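Local coordinates for protein listeriolysin O (PDB 4CDB) that binds cholesterol-containing host membranes, changes shape and inserts into them, assembling oligomeric pores that lyse the cell, at residues A[75-81]-A[345-351]; A[86-90]-A[255-260]; A[114-120]-A[217-223]; A[99-103]-A[183-187]. All coordinates share one frame; numbering follows the deposited sequence.

Interaction 1 of 4, residues A[75-81]-A[345-351]; sequences ADIQVVN and VPIAYTT. With NA (sodium ion), chain N.
Ile77 lies over one face of the Tyr349 ring. Its CB sits 3.7 Å from the ring centroid of Tyr349, 13° off the ring normal, a CH-pi contact. The branch CG2 of Ile77 continues over the ring toward the phenol end and reaches Tyr349 CZ at 3.5 Å. Val79 comes to the same ring at its edge, with Val79 CG2 3.6 Å from Tyr349 CD1. Tyr349 CG stands between its backbone N and carbonyl carbon (chi1 65°), which swings the ring under Ile77, on the same face of the sheet. The backbones of these two residues form an antiparallel hydrogen-bonded pair. Ile77 N gives a bond of 2.7 Å to Tyr349 O, and Tyr349 N returns one to Ile77 O.

One water links Gln78 O to Tyr349 OH. Another accepts from Val79 N and lies 2.7 Å from both Ile347 O and Gln78 OE1, with more acceptors nearby than its protons can serve. The Gln78 chain bends at chi2 (-57°), and its OE1 binds a sodium ion at 2.9 Å. Phe183 O and Tyr265 OH complete the protein ligands of that ion, and Lys214 NZ also bonds to Gln78 OE1. On its other side, strand 345-353 pairs with strand 252-260.

The short strand 77-78 is therefore held by two direct backbone bonds, by water bridges and by a ring covered on one face by Ile77 and met at its edge by Val79. Gln78 OE1 faces a sodium ion and a lysine, with a water also near, which would be expected to polarise its amide and limit its rotation.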
loop_
_atom_site.group_PDB
_atom_site.type_symbol
_atom_site.label_atom_id
_atom_site.label_comp_id
_atom_site.label_asym_id
_atom_site.label_seq_id
_atom_site.Cartn_x
_atom_site.Cartn_y
_atom_site.Cartn_z
ATOM N N ALA A 75 -11.114 2.320 12.621
ATOM C CA ALA A 75 -11.555 3.215 13.683
ATOM C C ALA A 75 -10.836 4.554 13.577
ATOM O O ALA A 75 -11.359 5.587 13.995
ATOM C CB ALA A 75 -11.310 2.583 15.043
ATOM N N ASP A 76 -9.631 4.529 13.015
ATOM C CA ASP A 76 -8.845 5.742 12.821
ATOM C C ASP A 76 -9.263 6.477 11.553
ATOM O O ASP A 76 -9.098 5.963 10.447
ATOM C CB ASP A 76 -7.355 5.409 12.745
ATOM C CG ASP A 76 -6.835 4.772 14.014
ATOM O OD1 ASP A 76 -7.160 5.273 15.111
ATOM O OD2 ASP A 76 -6.101 3.766 13.914
ATOM N N ILE A 77 -9.792 7.687 11.714
ATOM C CA ILE A 77 -10.188 8.500 10.571
ATOM C C ILE A 77 -8.976 9.259 10.048
ATOM O O ILE A 77 -8.241 9.872 10.823
ATOM C CB ILE A 77 -11.277 9.525 10.948
ATOM C CG1 ILE A 77 -12.302 8.900 11.898
ATOM C CG2 ILE A 77 -11.935 10.093 9.690
ATOM C CD1 ILE A 77 -13.073 7.746 11.306
ATOM N N GLN A 78 -8.773 9.218 8.735
ATOM C CA GLN A 78 -7.657 9.913 8.100
ATOM C C GLN A 78 -7.938 11.407 7.950
ATOM O O GLN A 78 -9.094 11.832 7.940
ATOM C CB GLN A 78 -7.351 9.289 6.737
ATOM C CG GLN A 78 -6.936 7.830 6.819
ATOM C CD GLN A 78 -5.729 7.628 7.710
ATOM O OE1 GLN A 78 -4.669 8.202 7.469
ATOM N NE2 GLN A 78 -5.892 6.830 8.760
ATOM N N VAL A 79 -6.878 12.200 7.833
ATOM C CA VAL A 79 -7.016 13.645 7.708
ATOM C C VAL A 79 -6.495 14.141 6.362
ATOM O O VAL A 79 -5.368 13.830 5.976
ATOM C CB VAL A 79 -6.244 14.381 8.827
ATOM C CG1 VAL A 79 -6.326 15.881 8.621
ATOM C CG2 VAL A 79 -6.777 13.998 10.199
ATOM N N VAL A 80 -7.316 14.904 5.644
ATOM C CA VAL A 80 -6.847 15.580 4.442
ATOM C C VAL A 80 -6.040 16.800 4.873
ATOM O O VAL A 80 -6.582 17.727 5.473
ATOM C CB VAL A 80 -8.015 16.005 3.533
ATOM C CG1 VAL A 80 -7.499 16.781 2.324
ATOM C CG2 VAL A 80 -8.809 14.787 3.089
ATOM N N ASN A 81 -4.744 16.786 4.571
ATOM C CA ASN A 81 -3.803 17.774 5.103
ATOM C C ASN A 81 -4.190 19.233 4.866
ATOM O O ASN A 81 -3.984 20.084 5.732
ATOM C CB ASN A 81 -2.393 17.511 4.570
ATOM C CG ASN A 81 -1.404 18.579 4.994
ATOM O OD1 ASN A 81 -1.032 19.445 4.203
ATOM N ND2 ASN A 81 -0.977 18.524 6.250
ATOM N N VAL A 345 1.325 17.966 13.044
ATOM C CA VAL A 345 0.004 18.402 12.617
ATOM C C VAL A 345 -0.975 17.254 12.825
ATOM O O VAL A 345 -0.551 16.107 12.976
ATOM C CB VAL A 345 0.016 18.811 11.126
ATOM C CG1 VAL A 345 1.012 19.936 10.892
ATOM C CG2 VAL A 345 0.342 17.611 10.246
ATOM N N PRO A 346 -2.287 17.552 12.856
ATOM C CA PRO A 346 -3.260 16.454 12.927
ATOM C C PRO A 346 -3.136 15.522 11.719
ATOM O O PRO A 346 -3.131 15.986 10.574
ATOM C CB PRO A 346 -4.609 17.180 12.904
ATOM C CG PRO A 346 -4.310 18.546 13.447
ATOM C CD PRO A 346 -2.939 18.873 12.931
ATOM N N ILE A 347 -3.023 14.223 11.976
ATOM C CA ILE A 347 -2.856 13.250 10.902
ATOM C C ILE A 347 -3.834 12.084 11.015
ATOM O O ILE A 347 -3.996 11.304 10.076
ATOM C CB ILE A 347 -1.408 12.716 10.844
ATOM C CG1 ILE A 347 -0.958 12.222 12.220
ATOM C CG2 ILE A 347 -0.461 13.792 10.331
ATOM C CD1 ILE A 347 0.490 11.760 12.257
ATOM N N ALA A 348 -4.483 11.972 12.169
ATOM C CA ALA A 348 -5.487 10.938 12.400
ATOM C C ALA A 348 -6.343 11.301 13.603
ATOM O O ALA A 348 -5.899 12.031 14.488
ATOM C CB ALA A 348 -4.822 9.591 12.620
ATOM N N TYR A 349 -7.568 10.789 13.635
ATOM C CA TYR A 349 -8.448 11.014 14.774
ATOM C C TYR A 349 -9.522 9.943 14.920
ATOM O O TYR A 349 -9.849 9.240 13.963
ATOM C CB TYR A 349 -9.076 12.411 14.715
ATOM C CG TYR A 349 -10.009 12.658 13.546
ATOM C CD1 TYR A 349 -9.513 13.030 12.305
ATOM C CD2 TYR A 349 -11.387 12.547 13.693
ATOM C CE1 TYR A 349 -10.362 13.270 11.233
ATOM C CE2 TYR A 349 -12.246 12.784 12.630
ATOM C CZ TYR A 349 -11.726 13.147 11.402
ATOM O OH TYR A 349 -12.570 13.385 10.339
ATOM N N THR A 350 -10.057 9.819 16.130
ATOM C CA THR A 350 -11.123 8.865 16.404
ATOM C C THR A 350 -12.405 9.615 16.743
ATOM O O THR A 350 -12.358 10.739 17.253
ATOM C CB THR A 350 -10.757 7.934 17.575
ATOM O OG1 THR A 350 -10.717 8.693 18.789
ATOM C CG2 THR A 350 -9.400 7.284 17.340
ATOM N N THR A 351 -13.548 8.997 16.465
ATOM C CA THR A 351 -14.834 9.619 16.753
ATOM C C THR A 351 -15.724 8.714 17.599
ATOM O O THR A 351 -15.723 7.494 17.433
ATOM C CB THR A 351 -15.582 9.995 15.460
ATOM O OG1 THR A 351 -15.591 8.871 14.572
ATOM C CG2 THR A 351 -14.900 11.163 14.773
HETATM NA NA NA N . -4.139 7.721 4.617
HETATM O O HOH W 1 -13.684 6.771 14.909
HETATM O O HOH W 2 -11.177 13.599 7.987
HETATM O O HOH W 3 -4.141 10.806 7.432
HETATM O O HOH W 4 -2.589 16.066 7.669
HETATM O O HOH W 5 -3.278 5.971 6.297
#

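Interaction 2 of 4, residues A[86-90]-A[255-260]; sequences LTYPG and ISSVAY. With NA (sodium ion), chain M.
A loop between strands 77-78 and 92-94 crosses strand 252-260 of the large antiparallel sheet here, and Pro89 is its main point of contact. Pro89 CD lies 3.7 Å from Val258 CG2, and the two side chains cross at about a right angle. Val258 CG2 is anti to the carbonyl carbon, beside the backbone N (chi1 177° for CG1), and this turns it toward the proline ring. Tyr260 approaches Pro89 from the opposite direction, bringing its OH to 3.3 Å from Pro89 CD. Within the strand, Val258 CG1 covers one face of the Tyr260 ring, offset toward its rim.

Tyr260 OH donates to a water at 2.8 Å, and this water donates in turn to Thr87 O. At the far end Gly90 N bonds to Ile255 O at 2.9 Å, in the carbonyl plane. Gly90 has a positive phi of 92°, a backbone shape that suits a residue without a side chain. Pairing of the same strand goes on past this point, through a backbone bond between Ile255 and Ala91. Ile255 CD1 packs against Tyr88 O at 3.6 Å.

The Tyr88 side chain points away from strand 252-260 and reaches a sodium ion. Tyr88 OH binds it at 2.6 Å with the metal in the ring plane, and Ala135 O is the other protein ligand. Helix 137-152 covers this side of the loop, touching Tyr88 through Asn141 and Pro89 through Val140.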
loop_
_atom_site.group_PDB
_atom_site.type_symbol
_atom_site.label_atom_id
_atom_site.label_comp_id
_atom_site.label_asym_id
_atom_site.label_seq_id
_atom_site.Cartn_x
_atom_site.Cartn_y
_atom_site.Cartn_z
ATOM N N LEU A 86 -9.369 21.976 10.452
ATOM C CA LEU A 86 -10.764 21.744 10.813
ATOM C C LEU A 86 -10.879 20.594 11.811
ATOM O O LEU A 86 -11.904 20.431 12.478
ATOM C CB LEU A 86 -11.600 21.452 9.564
ATOM C CG LEU A 86 -11.536 22.500 8.450
ATOM C CD1 LEU A 86 -12.511 22.155 7.339
ATOM C CD2 LEU A 86 -11.818 23.891 8.996
ATOM N N THR A 87 -9.814 19.806 11.917
ATOM C CA THR A 87 -9.784 18.667 12.825
ATOM C C THR A 87 -9.188 19.056 14.176
ATOM O O THR A 87 -8.000 19.368 14.272
ATOM C CB THR A 87 -8.960 17.512 12.234
ATOM O OG1 THR A 87 -9.587 17.040 11.035
ATOM C CG2 THR A 87 -8.846 16.372 13.230
ATOM N N TYR A 88 -10.020 19.030 15.212
ATOM C CA TYR A 88 -9.589 19.353 16.567
ATOM C C TYR A 88 -10.402 18.561 17.591
ATOM O O TYR A 88 -11.567 18.240 17.345
ATOM C CB TYR A 88 -9.701 20.859 16.824
ATOM C CG TYR A 88 -11.107 21.406 16.740
ATOM C CD1 TYR A 88 -11.645 21.805 15.524
ATOM C CD2 TYR A 88 -11.892 21.535 17.878
ATOM C CE1 TYR A 88 -12.927 22.309 15.442
ATOM C CE2 TYR A 88 -13.174 22.036 17.806
ATOM C CZ TYR A 88 -13.688 22.422 16.586
ATOM O OH TYR A 88 -14.967 22.924 16.513
ATOM N N PRO A 89 -9.783 18.237 18.741
ATOM C CA PRO A 89 -10.428 17.432 19.784
ATOM C C PRO A 89 -11.697 18.085 20.320
ATOM O O PRO A 89 -11.695 19.287 20.595
ATOM C CB PRO A 89 -9.375 17.392 20.898
ATOM C CG PRO A 89 -8.086 17.657 20.219
ATOM C CD PRO A 89 -8.405 18.607 19.108
ATOM N N GLY A 90 -12.761 17.299 20.464
ATOM C CA GLY A 90 -14.003 17.786 21.039
ATOM C C GLY A 90 -15.001 18.317 20.026
ATOM O O GLY A 90 -16.141 18.628 20.371
ATOM N N ILE A 255 -15.273 14.250 18.056
ATOM C CA ILE A 255 -13.895 13.800 17.923
ATOM C C ILE A 255 -13.319 13.548 19.316
ATOM O O ILE A 255 -13.043 14.486 20.066
ATOM C CB ILE A 255 -13.046 14.821 17.141
ATOM C CG1 ILE A 255 -13.655 15.063 15.756
ATOM C CG2 ILE A 255 -11.611 14.343 17.016
ATOM C CD1 ILE A 255 -12.856 16.009 14.880
ATOM N N SER A 256 -13.155 12.273 19.659
ATOM C CA SER A 256 -12.731 11.874 20.998
ATOM C C SER A 256 -11.219 11.953 21.204
ATOM O O SER A 256 -10.750 12.091 22.330
ATOM C CB SER A 256 -13.237 10.464 21.315
ATOM O OG SER A 256 -12.874 9.551 20.292
ATOM N N SER A 257 -10.461 11.869 20.115
ATOM C CA SER A 257 -9.004 11.893 20.196
ATOM C C SER A 257 -8.378 12.273 18.860
ATOM O O SER A 257 -8.856 11.854 17.809
ATOM C CB SER A 257 -8.475 10.530 20.644
ATOM O OG SER A 257 -7.063 10.543 20.749
ATOM N N VAL A 258 -7.310 13.066 18.909
ATOM C CA VAL A 258 -6.597 13.474 17.704
ATOM C C VAL A 258 -5.114 13.140 17.815
ATOM O O VAL A 258 -4.466 13.480 18.808
ATOM C CB VAL A 258 -6.736 14.991 17.437
ATOM C CG1 VAL A 258 -5.916 15.399 16.214
ATOM C CG2 VAL A 258 -8.197 15.379 17.253
ATOM N N ALA A 259 -4.582 12.468 16.798
ATOM C CA ALA A 259 -3.157 12.158 16.748
ATOM C C ALA A 259 -2.394 13.260 16.013
ATOM O O ALA A 259 -2.742 13.630 14.888
ATOM C CB ALA A 259 -2.923 10.809 16.077
ATOM N N TYR A 260 -1.362 13.792 16.660
ATOM C CA TYR A 260 -0.547 14.850 16.072
ATOM C C TYR A 260 0.838 14.319 15.734
ATOM O O TYR A 260 1.395 13.506 16.471
ATOM C CB TYR A 260 -0.413 16.032 17.038
ATOM C CG TYR A 260 -1.710 16.745 17.352
ATOM C CD1 TYR A 260 -2.573 16.261 18.326
ATOM C CD2 TYR A 260 -2.058 17.917 16.693
ATOM C CE1 TYR A 260 -3.753 16.913 18.626
ATOM C CE2 TYR A 260 -3.239 18.580 16.985
ATOM C CZ TYR A 260 -4.082 18.072 17.953
ATOM O OH TYR A 260 -5.258 18.722 18.252
HETATM NA NA NA M . -16.616 23.551 18.375
HETATM O O HOH W 6 -6.193 20.593 16.322
HETATM O O HOH W 7 -18.760 21.806 17.304
#

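Interaction 3 of 4, residues A[114-120]-A[217-223]; sequences LTLSIDL and YYNVNVN
Asp119 meets Asn219 where strand 114-118 runs out. Asp119 N still bonds to Asn219 O, but the return bond from Asn219 N goes to the carboxylate. From Asp119 CB, 4.1 Å from Asn219 O, the chain turns at chi1 66°, with CG between the backbone N and the carbonyl carbon. That brings Asp119 CG to 3.3 Å from Asn219 N. OD1 of Asp119 then accepts from Asn219 N at 2.6 Å, nearly straight at 169°, from above the carboxylate plane. OD2 of Asp119 takes Asn219 ND2 at 3.2 Å on its syn side, somewhat out of plane. The carboxylate and amide planes stand 78° apart, yet both oxygens are gripped by one residue.

Asn223 does a similar job at the other end. Its OD1 accepts from Thr115 N at 2.8 Å, with the donor above the amide carbonyl plane. Between the two ends, Ser117 and Asn221 form an antiparallel hydrogen-bonded pair.

The opposite face is apolar. Leu116 CD2 touches Val222 CG2 at 3.7 Å, the side chains lying side by side. Ile118 CD1 reaches Tyr218 CD1 at 3.6 Å and crosses that side chain obliquely. Helix 137-152 covers this face, with Val140 and Ala143 against Leu116 and Val148 against Tyr218. On the polar face the N-terminal tail approaches, and Ala5 O accepts from Thr115 OG1.

Strand 114-118 also pairs with strand 129-132, so it is an inner strand of the large antiparallel sheet. Tyr217 and Tyr218 both face Tyr260 on the other neighbour of their strand, a classic beta bulge.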
loop_
_atom_site.group_PDB
_atom_site.type_symbol
_atom_site.label_atom_id
_atom_site.label_comp_id
_atom_site.label_asym_id
_atom_site.label_seq_id
_atom_site.Cartn_x
_atom_site.Cartn_y
_atom_site.Cartn_z
ATOM N N LEU A 114 -15.268 21.292 28.254
ATOM C CA LEU A 114 -14.708 19.945 28.167
ATOM C C LEU A 114 -13.302 19.900 28.761
ATOM O O LEU A 114 -12.664 20.939 28.947
ATOM C CB LEU A 114 -14.708 19.427 26.720
ATOM C CG LEU A 114 -14.125 20.260 25.572
ATOM C CD1 LEU A 114 -12.604 20.359 25.620
ATOM C CD2 LEU A 114 -14.569 19.677 24.240
ATOM N N THR A 115 -12.824 18.696 29.061
ATOM C CA THR A 115 -11.465 18.534 29.561
ATOM C C THR A 115 -10.597 17.856 28.510
ATOM O O THR A 115 -10.936 16.780 28.012
ATOM C CB THR A 115 -11.419 17.707 30.863
ATOM O OG1 THR A 115 -12.205 18.354 31.870
ATOM C CG2 THR A 115 -9.986 17.572 31.362
ATOM N N LEU A 116 -9.483 18.497 28.171
ATOM C CA LEU A 116 -8.511 17.916 27.251
ATOM C C LEU A 116 -7.376 17.263 28.028
ATOM O O LEU A 116 -6.977 17.747 29.089
ATOM C CB LEU A 116 -7.945 18.984 26.315
ATOM C CG LEU A 116 -8.923 19.575 25.301
ATOM C CD1 LEU A 116 -8.234 20.644 24.466
ATOM C CD2 LEU A 116 -9.506 18.483 24.412
ATOM N N SER A 117 -6.863 16.159 27.497
ATOM C CA SER A 117 -5.749 15.454 28.114
ATOM C C SER A 117 -4.727 15.025 27.064
ATOM O O SER A 117 -5.096 14.632 25.954
ATOM C CB SER A 117 -6.250 14.240 28.896
ATOM O OG SER A 117 -5.172 13.452 29.361
ATOM N N ILE A 118 -3.446 15.107 27.415
ATOM C CA ILE A 118 -2.369 14.773 26.487
ATOM C C ILE A 118 -1.559 13.591 27.019
ATOM O O ILE A 118 -1.437 13.415 28.234
ATOM C CB ILE A 118 -1.457 16.000 26.226
ATOM C CG1 ILE A 118 -0.618 15.804 24.960
ATOM C CG2 ILE A 118 -0.575 16.305 27.440
ATOM C CD1 ILE A 118 0.035 17.079 24.464
ATOM N N ASP A 119 -1.008 12.783 26.115
ATOM C CA ASP A 119 -0.315 11.560 26.517
ATOM C C ASP A 119 1.214 11.655 26.495
ATOM O O ASP A 119 1.901 10.632 26.447
ATOM C CB ASP A 119 -0.777 10.381 25.656
ATOM C CG ASP A 119 -0.368 10.525 24.202
ATOM O OD1 ASP A 119 -0.032 11.652 23.783
ATOM O OD2 ASP A 119 -0.388 9.509 23.475
ATOM N N LEU A 120 1.745 12.874 26.529
ATOM C CA LEU A 120 3.195 13.063 26.545
ATOM C C LEU A 120 3.785 12.484 27.831
ATOM O O LEU A 120 3.179 12.591 28.900
ATOM C CB LEU A 120 3.557 14.544 26.384
ATOM C CG LEU A 120 3.495 15.092 24.955
ATOM C CD1 LEU A 120 3.668 16.602 24.939
ATOM C CD2 LEU A 120 4.555 14.428 24.091
ATOM N N TYR A 217 3.586 11.990 17.564
ATOM C CA TYR A 217 4.325 12.533 18.696
ATOM C C TYR A 217 3.490 12.518 19.973
ATOM O O TYR A 217 4.011 12.284 21.065
ATOM C CB TYR A 217 4.794 13.955 18.389
ATOM C CG TYR A 217 5.680 14.052 17.168
ATOM C CD1 TYR A 217 6.536 13.015 16.824
ATOM C CD2 TYR A 217 5.654 15.179 16.354
ATOM C CE1 TYR A 217 7.348 13.098 15.708
ATOM C CE2 TYR A 217 6.463 15.270 15.235
ATOM C CZ TYR A 217 7.307 14.227 14.916
ATOM O OH TYR A 217 8.111 14.313 13.803
ATOM N N TYR A 218 2.193 12.774 19.828
ATOM C CA TYR A 218 1.282 12.768 20.966
ATOM C C TYR A 218 -0.178 12.703 20.534
ATOM O O TYR A 218 -0.519 13.036 19.396
ATOM C CB TYR A 218 1.514 13.992 21.860
ATOM C CG TYR A 218 1.409 15.322 21.144
ATOM C CD1 TYR A 218 0.195 15.991 21.055
ATOM C CD2 TYR A 218 2.525 15.912 20.567
ATOM C CE1 TYR A 218 0.094 17.207 20.405
ATOM C CE2 TYR A 218 2.435 17.127 19.915
ATOM C CZ TYR A 218 1.218 17.770 19.837
ATOM O OH TYR A 218 1.127 18.979 19.189
ATOM N N ASN A 219 -1.029 12.259 21.455
ATOM C CA ASN A 219 -2.469 12.264 21.253
ATOM C C ASN A 219 -3.153 13.146 22.286
ATOM O O ASN A 219 -2.798 13.125 23.467
ATOM C CB ASN A 219 -3.032 10.843 21.335
ATOM C CG ASN A 219 -2.526 9.951 20.224
ATOM O OD1 ASN A 219 -3.166 9.817 19.181
ATOM N ND2 ASN A 219 -1.370 9.334 20.439
ATOM N N VAL A 220 -4.127 13.926 21.833
ATOM C CA VAL A 220 -4.962 14.699 22.737
ATOM C C VAL A 220 -6.387 14.159 22.702
ATOM O O VAL A 220 -7.021 14.119 21.642
ATOM C CB VAL A 220 -4.959 16.200 22.380
ATOM C CG1 VAL A 220 -5.953 16.957 23.253
ATOM C CG2 VAL A 220 -3.554 16.780 22.528
ATOM N N ASN A 221 -6.880 13.729 23.861
ATOM C CA ASN A 221 -8.229 13.182 23.956
ATOM C C ASN A 221 -9.166 14.032 24.823
ATOM O O ASN A 221 -8.720 14.915 25.561
ATOM C CB ASN A 221 -8.194 11.734 24.449
ATOM C CG ASN A 221 -7.645 11.610 25.854
ATOM O OD1 ASN A 221 -6.977 12.515 26.352
ATOM N ND2 ASN A 221 -7.922 10.485 26.502
ATOM N N VAL A 222 -10.465 13.755 24.722
ATOM C CA VAL A 222 -11.489 14.531 25.412
ATOM C C VAL A 222 -12.243 13.648 26.400
ATOM O O VAL A 222 -12.389 12.448 26.176
ATOM C CB VAL A 222 -12.498 15.120 24.401
ATOM C CG1 VAL A 222 -13.411 16.129 25.067
ATOM C CG2 VAL A 222 -11.763 15.777 23.256
ATOM N N ASN A 223 -12.709 14.239 27.499
ATOM C CA ASN A 223 -13.550 13.529 28.458
ATOM C C ASN A 223 -14.802 12.968 27.786
ATOM O O ASN A 223 -15.309 13.550 26.828
ATOM C CB ASN A 223 -13.964 14.464 29.596
ATOM C CG ASN A 223 -14.905 15.562 29.134
ATOM O OD1 ASN A 223 -14.487 16.524 28.491
ATOM N ND2 ASN A 223 -16.185 15.423 29.466
HETATM O O HOH W 8 3.482 11.029 23.620
#

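Interaction 4 of 4, residues A[99-103]-A[183-187]; sequences LVENQ and FGTAF. With NA (sodium ion), chain N.
Thr185 places OG1 anti to its carbonyl carbon, beside its backbone N (chi1 -56°), a torsion that points the hydroxyl at Val100 O. Asn102 CG is likewise anti to its carbonyl carbon (chi1 -66°), and its amide oxygen reaches the turn that begins at Gly184. Thr185 OG1 donates to Val100 O at 2.9 Å, tilted from the carbonyl plane. Ala186 N donates to Asn102 OD1 at 2.8 Å, on a lone pair and in the carbonyl plane, though bent at the hydrogen to 132°. A water donates to Val100 O at 2.7 Å and accepts from Thr185 N. Apolar contact is slight, with Thr185 CG2 4.1 Å from Glu101 CG. Ala186 CB also rests against Asn102 OD1 at 3.4 Å.

Both backbones are helix ends. Asn102, with positive phi, is the C-prime residue of a Schellman motif that closes helix 97-100, its Asn102 N to Leu99 O bond being weak. Gly184, also with positive phi, follows helix 176-183 and starts a type I turn.

Phe183 O binds a sodium ion at 2.8 Å. Residues 176-189 probably become a beta-stranded membrane segment in the pore, but here they are helical or in turns. The turn lies between helices 176-183 and 187-194. Strand 77-78 touches both sides of the contact, with Gln78 against Asn102 and Ala186, while strand 207-222 packs on Phe183 and Phe187.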
loop_
_atom_site.group_PDB
_atom_site.type_symbol
_atom_site.label_atom_id
_atom_site.label_comp_id
_atom_site.label_asym_id
_atom_site.label_seq_id
_atom_site.Cartn_x
_atom_site.Cartn_y
_atom_site.Cartn_z
ATOM N N LEU A 99 -18.262 12.212 6.649
ATOM C CA LEU A 99 -17.203 11.800 7.562
ATOM C C LEU A 99 -16.348 10.723 6.904
ATOM O O LEU A 99 -15.131 10.676 7.094
ATOM C CB LEU A 99 -17.788 11.279 8.877
ATOM C CG LEU A 99 -16.787 10.771 9.919
ATOM C CD1 LEU A 99 -15.752 11.835 10.221
ATOM C CD2 LEU A 99 -17.503 10.358 11.191
ATOM N N VAL A 100 -16.996 9.857 6.132
ATOM C CA VAL A 100 -16.292 8.820 5.385
ATOM C C VAL A 100 -15.443 9.457 4.285
ATOM O O VAL A 100 -14.341 8.997 3.990
ATOM C CB VAL A 100 -17.278 7.800 4.775
ATOM C CG1 VAL A 100 -16.535 6.746 3.970
ATOM C CG2 VAL A 100 -18.095 7.144 5.873
ATOM N N GLU A 101 -15.957 10.535 3.699
ATOM C CA GLU A 101 -15.233 11.272 2.668
ATOM C C GLU A 101 -14.105 12.127 3.246
ATOM O O GLU A 101 -13.476 12.897 2.518
ATOM C CB GLU A 101 -16.184 12.164 1.870
ATOM C CG GLU A 101 -16.462 11.687 0.454
ATOM C CD GLU A 101 -17.727 10.861 0.349
ATOM O OE1 GLU A 101 -17.703 9.675 0.738
ATOM O OE2 GLU A 101 -18.749 11.401 -0.125
ATOM N N ASN A 102 -13.864 11.995 4.548
ATOM C CA ASN A 102 -12.825 12.759 5.240
ATOM C C ASN A 102 -13.004 14.270 5.124
ATOM O O ASN A 102 -12.030 15.019 5.066
ATOM C CB ASN A 102 -11.424 12.350 4.775
ATOM C CG ASN A 102 -11.077 10.925 5.156
ATOM O OD1 ASN A 102 -10.428 10.208 4.396
ATOM N ND2 ASN A 102 -11.519 10.504 6.334
ATOM N N GLN A 103 -14.257 14.706 5.074
ATOM C CA GLN A 103 -14.593 16.123 5.156
ATOM C C GLN A 103 -15.923 16.290 5.891
ATOM O O GLN A 103 -16.909 16.750 5.316
ATOM C CB GLN A 103 -14.625 16.768 3.765
ATOM C CG GLN A 103 -15.385 15.980 2.704
ATOM C CD GLN A 103 -15.442 16.701 1.368
ATOM O OE1 GLN A 103 -14.484 17.359 0.963
ATOM N NE2 GLN A 103 -16.572 16.585 0.680
ATOM N N PHE A 183 -6.555 3.321 2.744
ATOM C CA PHE A 183 -5.987 4.567 3.246
ATOM C C PHE A 183 -7.025 5.674 3.443
ATOM O O PHE A 183 -6.672 6.822 3.712
ATOM C CB PHE A 183 -4.880 5.051 2.310
ATOM C CG PHE A 183 -3.754 4.068 2.146
ATOM C CD1 PHE A 183 -2.767 3.959 3.113
ATOM C CD2 PHE A 183 -3.680 3.257 1.024
ATOM C CE1 PHE A 183 -1.727 3.056 2.965
ATOM C CE2 PHE A 183 -2.642 2.353 0.870
ATOM C CZ PHE A 183 -1.664 2.252 1.841
ATOM N N GLY A 184 -8.301 5.329 3.311
ATOM C CA GLY A 184 -9.364 6.306 3.467
ATOM C C GLY A 184 -9.534 7.152 2.219
ATOM O O GLY A 184 -8.705 7.098 1.310
ATOM N N THR A 185 -10.610 7.934 2.176
ATOM C CA THR A 185 -10.899 8.809 1.040
ATOM C C THR A 185 -9.809 9.867 0.877
ATOM O O THR A 185 -9.602 10.408 -0.215
ATOM C CB THR A 185 -12.281 9.488 1.201
ATOM O OG1 THR A 185 -13.291 8.483 1.361
ATOM C CG2 THR A 185 -12.625 10.345 -0.011
ATOM N N ALA A 186 -9.095 10.140 1.964
ATOM C CA ALA A 186 -7.995 11.099 1.948
ATOM C C ALA A 186 -6.897 10.729 0.950
ATOM O O ALA A 186 -6.078 11.571 0.587
ATOM C CB ALA A 186 -7.411 11.257 3.347
ATOM N N PHE A 187 -6.882 9.474 0.507
ATOM C CA PHE A 187 -5.912 9.035 -0.492
ATOM C C PHE A 187 -6.022 9.825 -1.801
ATOM O O PHE A 187 -5.014 10.068 -2.464
ATOM C CB PHE A 187 -6.034 7.532 -0.766
ATOM C CG PHE A 187 -5.238 7.075 -1.958
ATOM C CD1 PHE A 187 -3.863 6.905 -1.869
ATOM C CD2 PHE A 187 -5.861 6.830 -3.172
ATOM C CE1 PHE A 187 -3.126 6.495 -2.969
ATOM C CE2 PHE A 187 -5.129 6.419 -4.273
ATOM C CZ PHE A 187 -3.762 6.254 -4.172
HETATM NA NA NA N . -4.139 7.721 4.617
HETATM O O HOH W 9 -12.543 7.038 4.601
HETATM O O HOH W 5 -3.278 5.971 6.297
#

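From the N terminus, residues 75-81 come first and pair with strand 345-353, far later in the chain, so interaction 1 closes the longest loop. The other three contacts nest inside it. Residues 86-90 follow and meet strand 252-260 in interaction 2, whose loop encloses interactions 3 and 4. Those two cross: 99-103 precedes 114-120, but 183-187 precedes 217-223. Strands 345-353, 252-260 and 207-222 are successive neighbours in one antiparallel sheet, so interactions 1, 2 and 3 step across it, with touching atoms between 1 and 2 and between 2 and 3. Interaction 4 joins two helix ends, which pack beside strand 77-78, and shares a sodium ion with interaction 1.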